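Local coordinates for purine nucleoside phosphorylase (PDB 6TK9), which catalyses the reversible phosphorolysis of purine nucleosides such as inosine and guanosine, releasing the free purine base and ribose 1-phosphate, at residues A[10-13]-A[14-17]; A[86-89]-A[90-93]; A[158-161]-A[162-165]. All coordinates share one frame; numbering follows the deposited sequence.

Contact 1: A[10-13]-A[14-17]; sequences VAYV and RSKT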
# COMPACT_ATOMS: atom_id res chain seq x y z
N VAL A 10 -33.08 32.93 4.01
CA VAL A 10 -33.63 33.11 2.64
C VAL A 10 -34.44 34.42 2.64
O VAL A 10 -34.10 35.32 1.83
CB VAL A 10 -34.47 31.90 2.21
CG1 VAL A 10 -35.30 32.18 0.96
CG2 VAL A 10 -33.60 30.68 2.00
N ALA A 11 -35.42 34.54 3.54
CA ALA A 11 -36.32 35.70 3.71
C ALA A 11 -35.52 37.01 3.83
O ALA A 11 -35.92 38.01 3.21
CB ALA A 11 -37.23 35.49 4.90
N TYR A 12 -34.44 37.04 4.61
CA TYR A 12 -33.65 38.28 4.80
C TYR A 12 -33.06 38.71 3.45
O TYR A 12 -33.04 39.93 3.19
CB TYR A 12 -32.58 38.15 5.89
CG TYR A 12 -31.78 39.41 6.07
CD1 TYR A 12 -32.23 40.44 6.87
CD2 TYR A 12 -30.57 39.58 5.40
CE1 TYR A 12 -31.50 41.61 7.02
CE2 TYR A 12 -29.83 40.75 5.53
CZ TYR A 12 -30.30 41.78 6.33
OH TYR A 12 -29.57 42.93 6.46
N VAL A 13 -32.64 37.75 2.60
CA VAL A 13 -32.03 38.05 1.27
C VAL A 13 -33.15 38.54 0.34
O VAL A 13 -32.95 39.56 -0.35
CB VAL A 13 -31.25 36.85 0.68
CG1 VAL A 13 -30.78 37.12 -0.74
CG2 VAL A 13 -30.05 36.48 1.54
N ARG A 14 -34.31 37.88 0.35
CA ARG A 14 -35.53 38.30 -0.39
C ARG A 14 -36.03 39.66 0.11
O ARG A 14 -36.76 40.32 -0.63
CB ARG A 14 -36.60 37.20 -0.32
CG ARG A 14 -36.32 35.99 -1.21
CD ARG A 14 -37.34 34.88 -1.02
NE ARG A 14 -37.15 33.68 -1.84
CZ ARG A 14 -37.74 32.48 -1.65
NH1 ARG A 14 -38.57 32.28 -0.63
NH2 ARG A 14 -37.49 31.48 -2.47
N SER A 15 -35.63 40.11 1.30
CA SER A 15 -35.96 41.47 1.82
C SER A 15 -35.11 42.49 1.06
O SER A 15 -35.46 43.67 1.13
CB SER A 15 -35.76 41.62 3.33
OG SER A 15 -34.47 42.17 3.64
N LYS A 16 -34.02 42.07 0.42
CA LYS A 16 -33.10 42.97 -0.32
C LYS A 16 -33.33 42.86 -1.83
O LYS A 16 -32.96 43.82 -2.53
CB LYS A 16 -31.63 42.65 -0.02
CG LYS A 16 -31.24 42.72 1.44
CD LYS A 16 -31.45 44.08 2.08
CE LYS A 16 -31.27 44.05 3.58
NZ LYS A 16 -30.97 45.40 4.09
N THR A 17 -33.90 41.76 -2.32
CA THR A 17 -33.97 41.49 -3.78
C THR A 17 -34.73 40.20 -4.07
O THR A 17 -34.50 39.20 -3.39
CB THR A 17 -32.57 41.35 -4.39
OG1 THR A 17 -32.73 40.91 -5.73
CG2 THR A 17 -31.68 40.38 -3.64
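Val10 sets its CG1 methyl opposite the backbone N (chi1 167°), and Arg14 runs an extended chain from CG to NE after CG leaves on the side of its own backbone N (chi1 -75°); the two side chains, one helical turn apart, therefore travel alongside each other in the same direction. The valine methyl ends over one face of the guanidinium, shifted toward its rim, with Val10 CG1 3.6 Å from Arg14 CZ. It is about equally near NH1, and so does not lie in the guanidinium plane, where the N-H bonds point. The backbones of the same two residues are joined by the regular helical bond from Arg14 N to Val10 O, 3.0 Å long and nearly straight at 168°.

One residue on, the regular pattern weakens. Ser15 OG donates to Tyr12 O at 2.7 Å, while Ser15 N makes weak bonds to the carbonyl oxygens of both Ala11 and Tyr12. Lys16 N reaches Val13 O at 2.8 Å, a three-residue step whose donor stands well above the carbonyl plane, and Thr17 N adds a weak bond to the same oxygen. Lys16 bends at chi2 so that its chain slants past the Tyr12 ring, bringing Lys16 CE to 3.5 Å from Tyr12 OH.

Val10 packs on Phe101 and Val13 on Leu102, both of helix 94-102, and Val13 and Tyr12 also touch Ile44 of strand 39-45. Thr17 OG1 bonds to Phe19 N in the following loop. The chemistry is that of the C-terminal end of helix 4-14, where i+4 bonding gives way to i+3 bonding: after Arg14 N the i+4 bonds weaken, Tyr12 O is gripped mainly by a serine hydroxyl, and Val13 O mainly by Lys16 N.

Contact 2: A[86-89]-A[90-93]; sequences GYSA and EEVV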
# COMPACT_ATOMS: atom_id res chain seq x y z
N GLY A 86 -13.17 26.94 13.63
CA GLY A 86 -13.87 26.44 14.83
C GLY A 86 -15.37 26.44 14.67
O GLY A 86 -16.07 26.34 15.70
N TYR A 87 -15.86 26.54 13.43
CA TYR A 87 -17.29 26.34 13.06
C TYR A 87 -17.55 24.83 12.96
O TYR A 87 -16.70 24.13 12.44
CB TYR A 87 -17.59 27.05 11.74
CG TYR A 87 -17.47 28.55 11.79
CD1 TYR A 87 -18.33 29.30 12.58
CD2 TYR A 87 -16.51 29.21 11.05
CE1 TYR A 87 -18.23 30.68 12.64
CE2 TYR A 87 -16.39 30.59 11.10
CZ TYR A 87 -17.25 31.32 11.90
OH TYR A 87 -17.16 32.67 11.95
N SER A 88 -18.70 24.34 13.40
CA SER A 88 -19.10 22.95 13.11
C SER A 88 -19.16 22.74 11.58
O SER A 88 -19.23 23.76 10.82
CB SER A 88 -20.39 22.60 13.78
OG SER A 88 -21.37 23.59 13.58
N ALA A 89 -19.07 21.48 11.14
CA ALA A 89 -19.27 21.04 9.73
C ALA A 89 -20.63 21.53 9.24
O ALA A 89 -20.71 22.05 8.12
CB ALA A 89 -19.15 19.53 9.63
N GLU A 90 -21.65 21.45 10.09
CA GLU A 90 -23.00 22.01 9.82
C GLU A 90 -22.95 23.55 9.63
O GLU A 90 -23.53 24.05 8.65
CB GLU A 90 -23.91 21.59 10.97
CG GLU A 90 -25.28 22.23 10.92
CD GLU A 90 -25.90 22.35 12.29
OE1 GLU A 90 -26.98 21.77 12.48
OE2 GLU A 90 -25.29 23.00 13.17
N GLU A 91 -22.29 24.29 10.53
CA GLU A 91 -22.22 25.77 10.46
C GLU A 91 -21.55 26.17 9.14
O GLU A 91 -21.99 27.17 8.53
CB GLU A 91 -21.48 26.36 11.67
CG GLU A 91 -22.33 26.47 12.94
CD GLU A 91 -21.60 27.06 14.14
OE1 GLU A 91 -20.44 26.66 14.42
OE2 GLU A 91 -22.19 27.94 14.80
N VAL A 92 -20.53 25.41 8.74
CA VAL A 92 -19.71 25.62 7.50
C VAL A 92 -20.61 25.51 6.26
O VAL A 92 -20.31 26.18 5.25
CB VAL A 92 -18.51 24.64 7.46
CG1 VAL A 92 -17.97 24.41 6.06
CG2 VAL A 92 -17.36 25.09 8.37
N VAL A 93 -21.66 24.69 6.28
CA VAL A 93 -22.48 24.45 5.06
C VAL A 93 -23.78 25.25 5.11
O VAL A 93 -24.62 25.03 4.22
CB VAL A 93 -22.79 22.95 4.85
CG1 VAL A 93 -21.54 22.13 4.60
CG2 VAL A 93 -23.61 22.39 6.00
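A capping box starts the short, weakly bonded helix 89-92: Ser88, at the N-cap, and Glu91 each receive the other's backbone N-H. Ser88 OG accepts from Glu91 N at 3.3 Å, and Glu91 OE1 returns the bond by accepting from Ser88 N at 3.1 Å, with an N-H...O angle of 157°. The carboxylate oxygen uses its anti lone pair. A weak bond from Ser88 OG to the same OE1 joins the two side chains. Ser88 places its hydroxyl between its own N and carbonyl carbon (chi1 48°), which turns it toward the first turn. Glu91 CG leaves beside its own backbone N and the chain then runs extended back past the hydroxyl, with Glu91 CG 3.1 Å from Ser88 OG.

The same OE1 also lies at the edge of the Tyr87 ring, close to its plane and 3.8 Å from Tyr87 CD1; the ring and carboxylate planes are 75° apart. In the backbone, Val92 N bonds to Ser88 O at 3.0 Å, closing the first turn. Val92 CG2 meets Tyr87 CB at 3.9 Å, the N' to N4 apolar contact of a hydrophobic staple. A negative carboxylate at the N-terminus would be expected to suit the helix dipole.

Tyr87 OH is bonded to Val54 O, and Tyr87 O accepts from Arg141 of a neighbouring subunit, so the cap lies near a subunit interface. Val92 and Val93 face Pro214 on helix 213-222, and Ala89 and Val93 touch Pro139. The loop after strand 72-78 leads into helix 89-92, and helix 94-102 follows it.

Contact 3: A[158-161]-A[162-165]; sequences AYDP and ELIE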
# COMPACT_ATOMS: atom_id res chain seq x y z
N ALA A 158 -20.65 12.16 -6.67
CA ALA A 158 -20.81 13.38 -5.84
C ALA A 158 -20.50 14.58 -6.73
O ALA A 158 -21.32 15.53 -6.81
CB ALA A 158 -19.91 13.33 -4.63
N TYR A 159 -19.38 14.51 -7.43
CA TYR A 159 -19.01 15.47 -8.50
C TYR A 159 -19.78 15.05 -9.77
O TYR A 159 -19.58 13.91 -10.26
CB TYR A 159 -17.50 15.52 -8.59
CG TYR A 159 -16.82 16.13 -7.38
CD1 TYR A 159 -16.85 17.50 -7.15
CD2 TYR A 159 -16.06 15.36 -6.51
CE1 TYR A 159 -16.18 18.07 -6.08
CE2 TYR A 159 -15.38 15.92 -5.44
CZ TYR A 159 -15.45 17.28 -5.22
OH TYR A 159 -14.80 17.85 -4.17
N ASP A 160 -20.71 15.92 -10.22
CA ASP A 160 -21.61 15.66 -11.37
C ASP A 160 -20.78 15.21 -12.56
O ASP A 160 -19.83 15.90 -12.93
CB ASP A 160 -22.45 16.87 -11.77
CG ASP A 160 -23.49 16.51 -12.84
OD1 ASP A 160 -23.17 16.68 -14.04
OD2 ASP A 160 -24.62 16.06 -12.47
N PRO A 161 -21.12 14.04 -13.15
CA PRO A 161 -20.43 13.53 -14.34
C PRO A 161 -20.62 14.38 -15.61
O PRO A 161 -19.69 14.42 -16.39
CB PRO A 161 -21.04 12.14 -14.55
CG PRO A 161 -21.64 11.80 -13.22
CD PRO A 161 -22.15 13.11 -12.69
N GLU A 162 -21.79 15.02 -15.80
CA GLU A 162 -22.02 15.90 -16.99
C GLU A 162 -21.13 17.15 -16.86
O GLU A 162 -20.55 17.60 -17.89
CB GLU A 162 -23.49 16.28 -17.17
CG GLU A 162 -24.36 15.27 -17.93
CD GLU A 162 -25.67 15.84 -18.48
OE1 GLU A 162 -26.63 16.02 -17.69
OE2 GLU A 162 -25.74 16.12 -19.71
N LEU A 163 -20.99 17.68 -15.65
CA LEU A 163 -20.19 18.91 -15.42
C LEU A 163 -18.70 18.58 -15.57
O LEU A 163 -17.95 19.50 -15.95
CB LEU A 163 -20.52 19.47 -14.04
CG LEU A 163 -21.98 19.94 -13.88
CD1 LEU A 163 -22.16 20.74 -12.61
CD2 LEU A 163 -22.43 20.77 -15.08
N ILE A 164 -18.30 17.33 -15.32
CA ILE A 164 -16.88 16.90 -15.47
C ILE A 164 -16.55 16.90 -16.97
O ILE A 164 -15.45 17.36 -17.35
CB ILE A 164 -16.63 15.54 -14.77
CG1 ILE A 164 -16.36 15.75 -13.28
CG2 ILE A 164 -15.50 14.74 -15.43
CD1 ILE A 164 -16.72 14.57 -12.41
N GLU A 165 -17.46 16.37 -17.78
CA GLU A 165 -17.26 16.30 -19.25
C GLU A 165 -17.18 17.75 -19.76
O GLU A 165 -16.27 18.04 -20.58
CB GLU A 165 -18.35 15.48 -19.95
CG GLU A 165 -18.31 13.99 -19.61
CD GLU A 165 -17.45 13.08 -20.47
OE1 GLU A 165 -16.24 13.39 -20.69
OE2 GLU A 165 -17.98 12.03 -20.92
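Tyr159 touches Ile164 through its CB, which lies 4.0 Å from the Ile164 CD1 methyl; the same methyl is 3.6 Å from Tyr159 O. The phenol leads away from the helix, and its OH bonds to His128 ND1 in strand 124-133, with the two rings meeting at about 80°. Tyr159 also packs on Tyr131 of that strand, so this residue ties the approach to the helix onto the sheet.

Asp160 does most of the polar work. Its CG stands opposite the backbone N (chi1 -173°), which swings the carboxylate forward over the start of the helix. There OD1 takes two backbone N-H groups. Leu163 N donates to Asp160 OD1 at 2.9 Å, with an N-H...O angle of 147°, and meets its anti lone pair. Glu162 N reaches the same oxygen through a weak, strongly bent bond. The Leu163 side chain crosses that of Asp160 at about a right angle, and Leu163 CG sits 3.8 Å from Asp160 CB, placing aliphatic carbon beside the capping group. The carbonyl of Asp160 is used as well, Asp160 O accepting from Ile164 N at 3.2 Å. OD2 has a long, weak ion pair with Arg225, and the Asp160 backbone is hydrogen-bonded to Val226 of strand 225-235.

Pro161 follows as the first helical residue; its missing N-H is no loss to the helical bonding, since the first-turn amides have no i-4 carbonyl within the helix. Pro161 O accepts from Glu165 N at 3.3 Å, continuing the helical ladder. Leu163 packs on Leu227 of strand 225-235 and Ile164 on Leu127 and Leu129 of strand 124-133. An aspartate N-cap followed by proline at N1 is a classic helix start, and here it sets helix 161-173 against the central sheet of the phosphorylase fold.

How the contacts relate
The three contacts follow one another along the chain and mark helix ends: contact 1 closes helix 4-14, while contact 2 opens helix 89-92 and contact 3 opens helix 161-173. Their centres lie about 22 Å (contacts 1 and 2), 25 Å (2 and 3) and 31 Å (1 and 3) apart, without touching. Contacts 1 and 2 are linked through helix 94-102, which packs on the former and follows the latter in sequence; contacts 2 and 3 both pack on helix 213-222. Contact 1 rests on strands 39-45 and 63-66, contact 3 on strands 124-133 and 225-235, so separate helix ends are fixed against one mixed sheet, while contact 2 alone meets a neighbouring subunit.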